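Local coordinates for CENP-V/GFA domain-containing protein (Rhodobacter sphaeroides 2.4.1, PDB 3FAC) that probably binds zinc and belongs to the Gfa family, whose members are generally assigned carbon-sulfur lyase activity, though its own function is not established, at residues A[3-8]-A[71-76]; A[41-46]-A[86-91]; A[64-69]-A[78-83]. All blocks are in the same frame, centred on the assembly; numbering follows the deposited sequence.

The chain is built round two antiparallel sheets, and contacts 2 and 3 lie within the larger. Contact 1 bridges the two, from the end of strand 2-4 in the smaller sheet to the loop between strands 66-70 and 76-80. Those two strands are the hairpin of contact 3, about 16 Å away centre to centre. Contact 2, about 10 Å from contact 3 and 18 Å from contact 1 between centres, is where strand 87-91 meets edge strand 38-42. Strands 76-80 and 87-91 are neighbours, joined by a backbone hydrogen bond between Gly89 and His79. In sequence, contact 3 falls between the segments of contact 2, whereas contact 1 crosses both, its cysteine-rich corner joining distant parts.

Contact 1: residues A[3-8]-A[71-76]; sequences GTCHCG and RTCGIY
Cys73 and Cys7 carry this contact, with Ile75 packed beside them. The Cys73 side chain leaves its loop with SG in the crowded position between backbone N and carbonyl carbon (chi1 51°), and Cys7 does the same (chi1 38°), so the two sulfurs meet tip to tip: Cys7 SG lies 2.6 Å from Cys73 SG. Cys5 SG comes in at 3.4 Å from Cys73 SG, and Cys70, at the end of strand 66-70, touches both Cys5 and Cys7. Backbone also faces the sulfur, with Cys7 N 3.2 Å from Cys73 SG. Farther along the loop, Ile75 CB packs 4.1 Å from Cys5 CB, while its CG1 branch reaches His6 CB at 3.9 Å. At the other end, Thr72 CG2 brushes Cys7 CB, its OG1 being bonded to Asn54. Disulfides Cys5-Cys7 and Cys7-Cys73 have been recorded for this protein, yet Cys7 cannot make both at once, and 2.6 Å is long for a disulfide and short for sulfurs merely touching. Four cysteines in a CxC and a CxxC pair are consistent with a Gfa-type zinc site; as modelled, the close sulfurs point instead to at least partial disulfide bonding.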
loop_
_atom_site.group_PDB
_atom_site.type_symbol
_atom_site.label_atom_id
_atom_site.label_comp_id
_atom_site.label_asym_id
_atom_site.label_seq_id
_atom_site.Cartn_x
_atom_site.Cartn_y
_atom_site.Cartn_z
ATOM N N GLY A 3 5.588 -8.743 1.449
ATOM C CA GLY A 3 4.692 -7.850 2.157
ATOM C C GLY A 3 3.621 -8.701 2.811
ATOM O O GLY A 3 3.122 -9.644 2.190
ATOM N N THR A 4 3.268 -8.390 4.056
ATOM C CA THR A 4 2.250 -9.167 4.757
ATOM C C THR A 4 1.466 -8.321 5.748
ATOM O O THR A 4 2.041 -7.475 6.431
ATOM C CB THR A 4 2.877 -10.327 5.545
ATOM O OG1 THR A 4 3.835 -9.802 6.471
ATOM C CG2 THR A 4 3.565 -11.312 4.609
ATOM N N CYS A 5 0.156 -8.544 5.828
ATOM C CA CYS A 5 -0.653 -7.793 6.777
ATOM C C CYS A 5 -0.327 -8.348 8.162
ATOM O O CYS A 5 0.470 -9.279 8.290
ATOM C CB CYS A 5 -2.150 -7.944 6.472
ATOM S SG CYS A 5 -2.878 -9.575 6.811
ATOM N N HIS A 6 -0.933 -7.786 9.200
ATOM C CA HIS A 6 -0.650 -8.260 10.546
ATOM C C HIS A 6 -1.183 -9.667 10.782
ATOM O O HIS A 6 -0.429 -10.551 11.187
ATOM C CB HIS A 6 -1.230 -7.313 11.586
ATOM C CG HIS A 6 -0.771 -7.620 12.972
ATOM N ND1 HIS A 6 0.553 -7.538 13.345
ATOM C CD2 HIS A 6 -1.444 -8.062 14.058
ATOM C CE1 HIS A 6 0.677 -7.917 14.604
ATOM N NE2 HIS A 6 -0.521 -8.241 15.060
ATOM N N CYS A 7 -2.477 -9.868 10.537
ATOM C CA CYS A 7 -3.112 -11.182 10.694
ATOM C C CYS A 7 -2.263 -12.245 10.007
ATOM O O CYS A 7 -2.249 -13.411 10.414
ATOM C CB CYS A 7 -4.521 -11.184 10.064
ATOM S SG CYS A 7 -4.678 -10.224 8.499
ATOM N N GLY A 8 -1.551 -11.827 8.963
ATOM C CA GLY A 8 -0.715 -12.747 8.215
ATOM C C GLY A 8 -1.525 -13.440 7.136
ATOM O O GLY A 8 -1.010 -14.279 6.396
ATOM N N ARG A 71 -9.470 -7.854 5.687
ATOM C CA ARG A 71 -10.731 -7.852 6.437
ATOM C C ARG A 71 -10.585 -8.297 7.891
ATOM O O ARG A 71 -11.447 -8.009 8.721
ATOM C CB ARG A 71 -11.767 -8.746 5.740
ATOM C CG ARG A 71 -11.423 -10.228 5.777
ATOM C CD ARG A 71 -12.230 -11.042 4.768
ATOM N NE ARG A 71 -13.656 -11.077 5.079
ATOM C CZ ARG A 71 -14.191 -11.720 6.115
ATOM N NH1 ARG A 71 -13.420 -12.397 6.959
ATOM N NH2 ARG A 71 -15.505 -11.684 6.310
ATOM N N THR A 72 -9.493 -8.988 8.202
ATOM C CA THR A 72 -9.277 -9.486 9.555
ATOM C C THR A 72 -8.552 -8.503 10.468
ATOM O O THR A 72 -9.076 -8.133 11.520
ATOM C CB THR A 72 -8.494 -10.818 9.535
ATOM O OG1 THR A 72 -9.177 -11.754 8.698
ATOM C CG2 THR A 72 -8.396 -11.407 10.931
ATOM N N CYS A 73 -7.350 -8.088 10.074
ATOM C CA CYS A 73 -6.577 -7.163 10.888
ATOM C C CYS A 73 -6.788 -5.700 10.486
ATOM O O CYS A 73 -6.318 -4.780 11.160
ATOM C CB CYS A 73 -5.089 -7.536 10.834
ATOM S SG CYS A 73 -4.403 -7.751 9.175
ATOM N N GLY A 74 -7.502 -5.490 9.386
ATOM C CA GLY A 74 -7.779 -4.139 8.929
ATOM C C GLY A 74 -6.583 -3.388 8.377
ATOM O O GLY A 74 -6.682 -2.195 8.095
ATOM N N ILE A 75 -5.457 -4.078 8.204
ATOM C CA ILE A 75 -4.246 -3.439 7.695
ATOM C C ILE A 75 -4.249 -3.157 6.195
ATOM O O ILE A 75 -4.462 -4.050 5.375
ATOM C CB ILE A 75 -2.996 -4.280 8.023
ATOM C CG1 ILE A 75 -2.833 -4.399 9.542
ATOM C CG2 ILE A 75 -1.761 -3.654 7.377
ATOM C CD1 ILE A 75 -2.731 -3.056 10.267
ATOM N N TYR A 76 -4.004 -1.901 5.850
ATOM C CA TYR A 76 -3.948 -1.470 4.457
ATOM C C TYR A 76 -2.692 -2.033 3.783
ATOM O O TYR A 76 -1.572 -1.718 4.183
ATOM C CB TYR A 76 -3.938 0.065 4.416
ATOM C CG TYR A 76 -3.144 0.685 3.288
ATOM C CD1 TYR A 76 -3.528 0.517 1.954
ATOM C CD2 TYR A 76 -2.036 1.490 3.560
ATOM C CE1 TYR A 76 -2.829 1.143 0.919
ATOM C CE2 TYR A 76 -1.330 2.120 2.537
ATOM C CZ TYR A 76 -1.733 1.946 1.220
ATOM O OH TYR A 76 -1.052 2.595 0.211
#

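Contact 2: residues A[41-46]-A[86-91]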
loop_
_atom_site.group_PDB
_atom_site.type_symbol
_atom_site.label_atom_id
_atom_site.label_comp_id
_atom_site.label_asym_id
_atom_site.label_seq_id
_atom_site.Cartn_x
_atom_site.Cartn_y
_atom_site.Cartn_z
ATOM N N ALA A 41 4.908 1.324 -7.337
ATOM C CA ALA A 41 5.224 0.024 -7.923
ATOM C C ALA A 41 4.406 -0.201 -9.199
ATOM O O ALA A 41 3.187 -0.047 -9.196
ATOM C CB ALA A 41 4.942 -1.084 -6.920
ATOM N N ARG A 42 5.080 -0.562 -10.290
ATOM C CA ARG A 42 4.399 -0.811 -11.559
ATOM C C ARG A 42 3.372 -1.927 -11.388
ATOM O O ARG A 42 3.558 -2.823 -10.564
ATOM C CB ARG A 42 5.405 -1.226 -12.637
ATOM C CG ARG A 42 6.528 -0.234 -12.894
ATOM C CD ARG A 42 7.545 -0.821 -13.866
ATOM N NE ARG A 42 8.689 0.061 -14.088
ATOM C CZ ARG A 42 8.631 1.220 -14.739
ATOM N NH1 ARG A 42 7.480 1.648 -15.241
ATOM N NH2 ARG A 42 9.730 1.953 -14.889
ATOM N N LEU A 43 2.295 -1.873 -12.169
ATOM C CA LEU A 43 1.247 -2.890 -12.106
ATOM C C LEU A 43 1.818 -4.291 -12.257
ATOM O O LEU A 43 1.410 -5.219 -11.557
ATOM C CB LEU A 43 0.212 -2.673 -13.212
ATOM C CG LEU A 43 -0.804 -1.538 -13.094
ATOM C CD1 LEU A 43 -1.734 -1.578 -14.300
ATOM C CD2 LEU A 43 -1.602 -1.683 -11.804
ATOM N N SER A 44 2.759 -4.440 -13.184
ATOM C CA SER A 44 3.383 -5.732 -13.437
ATOM C C SER A 44 4.470 -6.090 -12.424
ATOM O O SER A 44 5.191 -7.070 -12.604
ATOM C CB SER A 44 3.955 -5.763 -14.858
ATOM O OG SER A 44 4.741 -4.614 -15.119
ATOM N N ASP A 45 4.588 -5.301 -11.358
ATOM C CA ASP A 45 5.584 -5.582 -10.330
ATOM C C ASP A 45 4.956 -6.038 -9.014
ATOM O O ASP A 45 5.669 -6.347 -8.060
ATOM C CB ASP A 45 6.467 -4.355 -10.072
ATOM C CG ASP A 45 7.416 -4.062 -11.223
ATOM O OD1 ASP A 45 8.081 -5.004 -11.704
ATOM O OD2 ASP A 45 7.506 -2.887 -11.639
ATOM N N LEU A 46 3.628 -6.088 -8.959
ATOM C CA LEU A 46 2.942 -6.506 -7.740
ATOM C C LEU A 46 2.099 -7.762 -7.960
ATOM O O LEU A 46 1.296 -7.838 -8.888
ATOM C CB LEU A 46 2.071 -5.359 -7.204
ATOM C CG LEU A 46 1.416 -5.504 -5.822
ATOM C CD1 LEU A 46 1.093 -4.125 -5.273
ATOM C CD2 LEU A 46 0.159 -6.360 -5.909
ATOM N N GLU A 86 -1.520 2.800 -13.672
ATOM C CA GLU A 86 -0.480 1.813 -13.944
ATOM C C GLU A 86 0.461 1.672 -12.753
ATOM O O GLU A 86 1.532 1.079 -12.863
ATOM C CB GLU A 86 0.326 2.213 -15.183
ATOM C CG GLU A 86 -0.422 2.065 -16.494
ATOM C CD GLU A 86 -0.792 0.624 -16.790
ATOM O OE1 GLU A 86 0.115 -0.237 -16.807
ATOM O OE2 GLU A 86 -1.992 0.353 -17.009
ATOM N N GLU A 87 0.057 2.225 -11.615
ATOM C CA GLU A 87 0.874 2.148 -10.412
ATOM C C GLU A 87 0.084 1.639 -9.216
ATOM O O GLU A 87 -1.146 1.615 -9.219
ATOM C CB GLU A 87 1.454 3.521 -10.049
ATOM C CG GLU A 87 2.407 4.115 -11.060
ATOM C CD GLU A 87 3.053 5.390 -10.552
ATOM O OE1 GLU A 87 2.326 6.257 -10.024
ATOM O OE2 GLU A 87 4.288 5.528 -10.685
ATOM N N TYR A 88 0.821 1.242 -8.189
ATOM C CA TYR A 88 0.243 0.754 -6.954
ATOM C C TYR A 88 0.897 1.541 -5.831
ATOM O O TYR A 88 2.050 1.950 -5.946
ATOM C CB TYR A 88 0.560 -0.728 -6.745
ATOM C CG TYR A 88 -0.325 -1.717 -7.466
ATOM C CD1 TYR A 88 -1.698 -1.764 -7.230
ATOM C CD2 TYR A 88 0.225 -2.661 -8.329
ATOM C CE1 TYR A 88 -2.501 -2.738 -7.832
ATOM C CE2 TYR A 88 -0.565 -3.636 -8.934
ATOM C CZ TYR A 88 -1.924 -3.671 -8.681
ATOM O OH TYR A 88 -2.695 -4.650 -9.264
ATOM N N GLY A 89 0.154 1.759 -4.756
ATOM C CA GLY A 89 0.696 2.452 -3.607
ATOM C C GLY A 89 0.790 1.367 -2.558
ATOM O O GLY A 89 -0.225 0.775 -2.196
ATOM N N VAL A 90 1.996 1.084 -2.078
ATOM C CA VAL A 90 2.181 0.030 -1.088
ATOM C C VAL A 90 2.499 0.545 0.308
ATOM O O VAL A 90 3.223 1.528 0.473
ATOM C CB VAL A 90 3.313 -0.935 -1.512
ATOM C CG1 VAL A 90 3.449 -2.066 -0.499
ATOM C CG2 VAL A 90 3.029 -1.497 -2.884
ATOM N N ASN A 91 1.952 -0.135 1.309
ATOM C CA ASN A 91 2.179 0.210 2.707
ATOM C C ASN A 91 3.600 -0.263 3.062
ATOM O O ASN A 91 3.842 -1.466 3.198
ATOM C CB ASN A 91 1.154 -0.518 3.582
ATOM C CG ASN A 91 1.095 0.022 5.000
ATOM O OD1 ASN A 91 2.107 0.402 5.583
ATOM N ND2 ASN A 91 -0.104 0.037 5.570
#
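This is an antiparallel strand contact at the edge of the five-stranded sheet, continued by a turn that folds two leucines around a tyrosine. Strand 38-42 ends here against strand 87-91. Tyr88 N donates to Ala41 O at 2.9 Å; the donor lies in the carbonyl plane, but the N-H is bent (131°). One step on, Leu43 N reaches Glu86 O at 3.1 Å, approaching from above the carbonyl plane instead of along a lone pair. The chain then reverses in a type I turn over 42-45, closed by Asp45 N to Arg42 O, and that reversal brings Leu46 back over the same aromatic ring. Tyr88 is thus sandwiched: Leu43 CD2 sits over one face, 3.9 Å from the Tyr88 ring centroid, and Leu46 CD1 over the opposite face at the same distance, both as CH-pi contacts with side chains crossing the ring roughly at right angles. Leu46 CG stands anti to its backbone N (chi1 -171°), and its CB too presses on Tyr88 CD2, at 3.5 Å. Leu46 CD1 also reaches Val90 CG2, and both Ala41 and Leu46 touch Val14 of the smaller sheet. His78 meets the Tyr88 ring edge-to-face. With two leucines and a histidine ring around it, the tyrosine ring is probably restricted in its rotation, and this packing probably adds to a pairing whose two hydrogen bonds here are both bent.

Contact 3: residues A[64-69]-A[78-83]; sequences TAKHWF and HHQRRS
Hydrogen bonds and rings pack tightly along 66-68 and 78-80, and the contact loosens toward Arg82. Trp68 N donates to His78 O at 3.1 Å, nearly along the C=O axis, and the same carbonyl oxygen lies at the edge of the indole, in its plane. Trp68 and His78 run side by side, and their rings form an offset stack, with the centroids of the indole five-membered ring and the His78 imidazole 4.5 Å apart and their planes at 15°. Trp68 CD1 sits over the imidazole face, toward its rim. An alanine here would remove the indole and would probably leave the imidazole without its stacking partner. The two strands, 66-70 and 76-80, are arms of a beta hairpin within the five-stranded antiparallel sheet, and Lys66 and Gln80 form a hydrogen-bonded pair, with Lys66 N to Gln80 O at 3.1 Å. Lys66 CG rests 3.6 Å from Gln80 CB on the face they share with Trp68. His67 and His79 occupy the other face; His79 CB lies 3.4 Å from His67 ND1, at the edge of the His67 ring, while His79 ND1 bonds to Tyr76 OH. Beyond the strands, Ala65 CB still meets Arg82 CB at 3.4 Å, but then Thr64 CB merely crosses the extended, exposed Arg82 chain at CG, 3.6 Å away, its OG1 turned to Thr62.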
loop_
_atom_site.group_PDB
_atom_site.type_symbol
_atom_site.label_atom_id
_atom_site.label_comp_id
_atom_site.label_asym_id
_atom_site.label_seq_id
_atom_site.Cartn_x
_atom_site.Cartn_y
_atom_site.Cartn_z
ATOM N N THR A 64 -11.946 5.768 -9.068
ATOM C CA THR A 64 -10.816 5.460 -9.934
ATOM C C THR A 64 -9.806 4.653 -9.130
ATOM O O THR A 64 -9.441 3.534 -9.502
ATOM C CB THR A 64 -10.122 6.750 -10.430
ATOM O OG1 THR A 64 -11.079 7.590 -11.088
ATOM C CG2 THR A 64 -8.995 6.410 -11.397
ATOM N N ALA A 65 -9.361 5.234 -8.021
ATOM C CA ALA A 65 -8.397 4.588 -7.149
ATOM C C ALA A 65 -9.007 3.350 -6.505
ATOM O O ALA A 65 -10.186 3.337 -6.143
ATOM C CB ALA A 65 -7.933 5.566 -6.074
ATOM N N LYS A 66 -8.199 2.305 -6.375
ATOM C CA LYS A 66 -8.651 1.064 -5.764
ATOM C C LYS A 66 -7.843 0.847 -4.491
ATOM O O LYS A 66 -6.619 0.734 -4.536
ATOM C CB LYS A 66 -8.444 -0.114 -6.717
ATOM C CG LYS A 66 -8.679 0.223 -8.180
ATOM C CD LYS A 66 -9.364 -0.918 -8.910
ATOM C CE LYS A 66 -10.858 -0.908 -8.639
ATOM N NZ LYS A 66 -11.477 0.342 -9.165
ATOM N N HIS A 67 -8.533 0.790 -3.358
ATOM C CA HIS A 67 -7.873 0.606 -2.075
ATOM C C HIS A 67 -8.210 -0.764 -1.493
ATOM O O HIS A 67 -9.375 -1.138 -1.423
ATOM C CB HIS A 67 -8.325 1.710 -1.116
ATOM C CG HIS A 67 -8.280 3.083 -1.712
ATOM N ND1 HIS A 67 -7.114 3.662 -2.162
ATOM C CD2 HIS A 67 -9.259 3.994 -1.929
ATOM C CE1 HIS A 67 -7.375 4.871 -2.630
ATOM N NE2 HIS A 67 -8.670 5.096 -2.499
ATOM N N TRP A 68 -7.194 -1.516 -1.081
ATOM C CA TRP A 68 -7.431 -2.833 -0.497
ATOM C C TRP A 68 -6.925 -2.883 0.935
ATOM O O TRP A 68 -5.939 -2.229 1.277
ATOM C CB TRP A 68 -6.726 -3.930 -1.294
ATOM C CG TRP A 68 -6.887 -3.821 -2.769
ATOM C CD1 TRP A 68 -6.147 -3.049 -3.617
ATOM C CD2 TRP A 68 -7.859 -4.487 -3.577
ATOM N NE1 TRP A 68 -6.598 -3.193 -4.904
ATOM C CE2 TRP A 68 -7.651 -4.070 -4.908
ATOM C CE3 TRP A 68 -8.890 -5.396 -3.306
ATOM C CZ2 TRP A 68 -8.438 -4.532 -5.973
ATOM C CZ3 TRP A 68 -9.676 -5.858 -4.367
ATOM C CH2 TRP A 68 -9.444 -5.423 -5.682
ATOM N N PHE A 69 -7.609 -3.657 1.771
ATOM C CA PHE A 69 -7.209 -3.818 3.163
ATOM C C PHE A 69 -7.692 -5.170 3.671
ATOM O O PHE A 69 -8.745 -5.659 3.261
ATOM C CB PHE A 69 -7.758 -2.670 4.024
ATOM C CG PHE A 69 -9.241 -2.731 4.270
ATOM C CD1 PHE A 69 -9.770 -3.580 5.240
ATOM C CD2 PHE A 69 -10.110 -1.918 3.550
ATOM C CE1 PHE A 69 -11.136 -3.617 5.493
ATOM C CE2 PHE A 69 -11.483 -1.949 3.795
ATOM C CZ PHE A 69 -11.996 -2.800 4.770
ATOM N N HIS A 78 -2.132 -2.405 -0.111
ATOM C CA HIS A 78 -1.782 -1.618 -1.290
ATOM C C HIS A 78 -3.029 -1.034 -1.948
ATOM O O HIS A 78 -4.153 -1.354 -1.562
ATOM C CB HIS A 78 -1.062 -2.504 -2.307
ATOM C CG HIS A 78 -1.924 -3.595 -2.866
ATOM N ND1 HIS A 78 -2.438 -4.611 -2.089
ATOM C CD2 HIS A 78 -2.390 -3.809 -4.119
ATOM C CE1 HIS A 78 -3.182 -5.403 -2.839
ATOM N NE2 HIS A 78 -3.170 -4.939 -4.076
ATOM N N HIS A 79 -2.820 -0.185 -2.950
ATOM C CA HIS A 79 -3.923 0.428 -3.680
ATOM C C HIS A 79 -3.487 0.869 -5.069
ATOM O O HIS A 79 -2.306 1.110 -5.314
ATOM C CB HIS A 79 -4.469 1.644 -2.925
ATOM C CG HIS A 79 -3.536 2.814 -2.909
ATOM N ND1 HIS A 79 -2.435 2.877 -2.083
ATOM C CD2 HIS A 79 -3.539 3.965 -3.623
ATOM C CE1 HIS A 79 -1.801 4.019 -2.287
ATOM N NE2 HIS A 79 -2.451 4.697 -3.217
ATOM N N GLN A 80 -4.448 0.970 -5.978
ATOM C CA GLN A 80 -4.164 1.401 -7.338
ATOM C C GLN A 80 -4.414 2.901 -7.421
ATOM O O GLN A 80 -5.558 3.341 -7.527
ATOM C CB GLN A 80 -5.064 0.665 -8.333
ATOM C CG GLN A 80 -4.833 1.062 -9.783
ATOM C CD GLN A 80 -5.748 0.326 -10.742
ATOM O OE1 GLN A 80 -5.711 -0.903 -10.833
ATOM N NE2 GLN A 80 -6.578 1.075 -11.463
ATOM N N ARG A 81 -3.333 3.674 -7.361
ATOM C CA ARG A 81 -3.400 5.129 -7.421
ATOM C C ARG A 81 -4.462 5.646 -8.385
ATOM O O ARG A 81 -4.811 4.986 -9.371
ATOM C CB ARG A 81 -2.045 5.708 -7.829
ATOM C CG ARG A 81 -0.930 5.473 -6.830
ATOM C CD ARG A 81 0.321 6.245 -7.230
ATOM N NE ARG A 81 1.405 6.079 -6.267
ATOM C CZ ARG A 81 1.333 6.432 -4.986
ATOM N NH1 ARG A 81 0.223 6.974 -4.500
ATOM N NH2 ARG A 81 2.378 6.244 -4.188
ATOM N N ARG A 82 -4.977 6.837 -8.096
ATOM C CA ARG A 82 -6.003 7.450 -8.931
ATOM C C ARG A 82 -5.391 8.436 -9.920
ATOM O O ARG A 82 -6.036 8.842 -10.887
ATOM C CB ARG A 82 -7.047 8.155 -8.064
ATOM C CG ARG A 82 -7.911 9.152 -8.820
ATOM C CD ARG A 82 -9.044 9.742 -7.996
ATOM N NE ARG A 82 -9.631 10.917 -8.634
ATOM C CZ ARG A 82 -9.120 12.139 -8.558
ATOM N NH1 ARG A 82 -8.008 12.353 -7.869
ATOM N NH2 ARG A 82 -9.721 13.149 -9.172
ATOM N N SER A 83 -4.142 8.819 -9.672
ATOM C CA SER A 83 -3.391 9.641 -10.613
ATOM C C SER A 83 -2.773 8.789 -11.718
ATOM O O SER A 83 -2.707 9.208 -12.873
ATOM C CB SER A 83 -2.301 10.428 -9.884
ATOM O OG SER A 83 -1.222 9.587 -9.517
#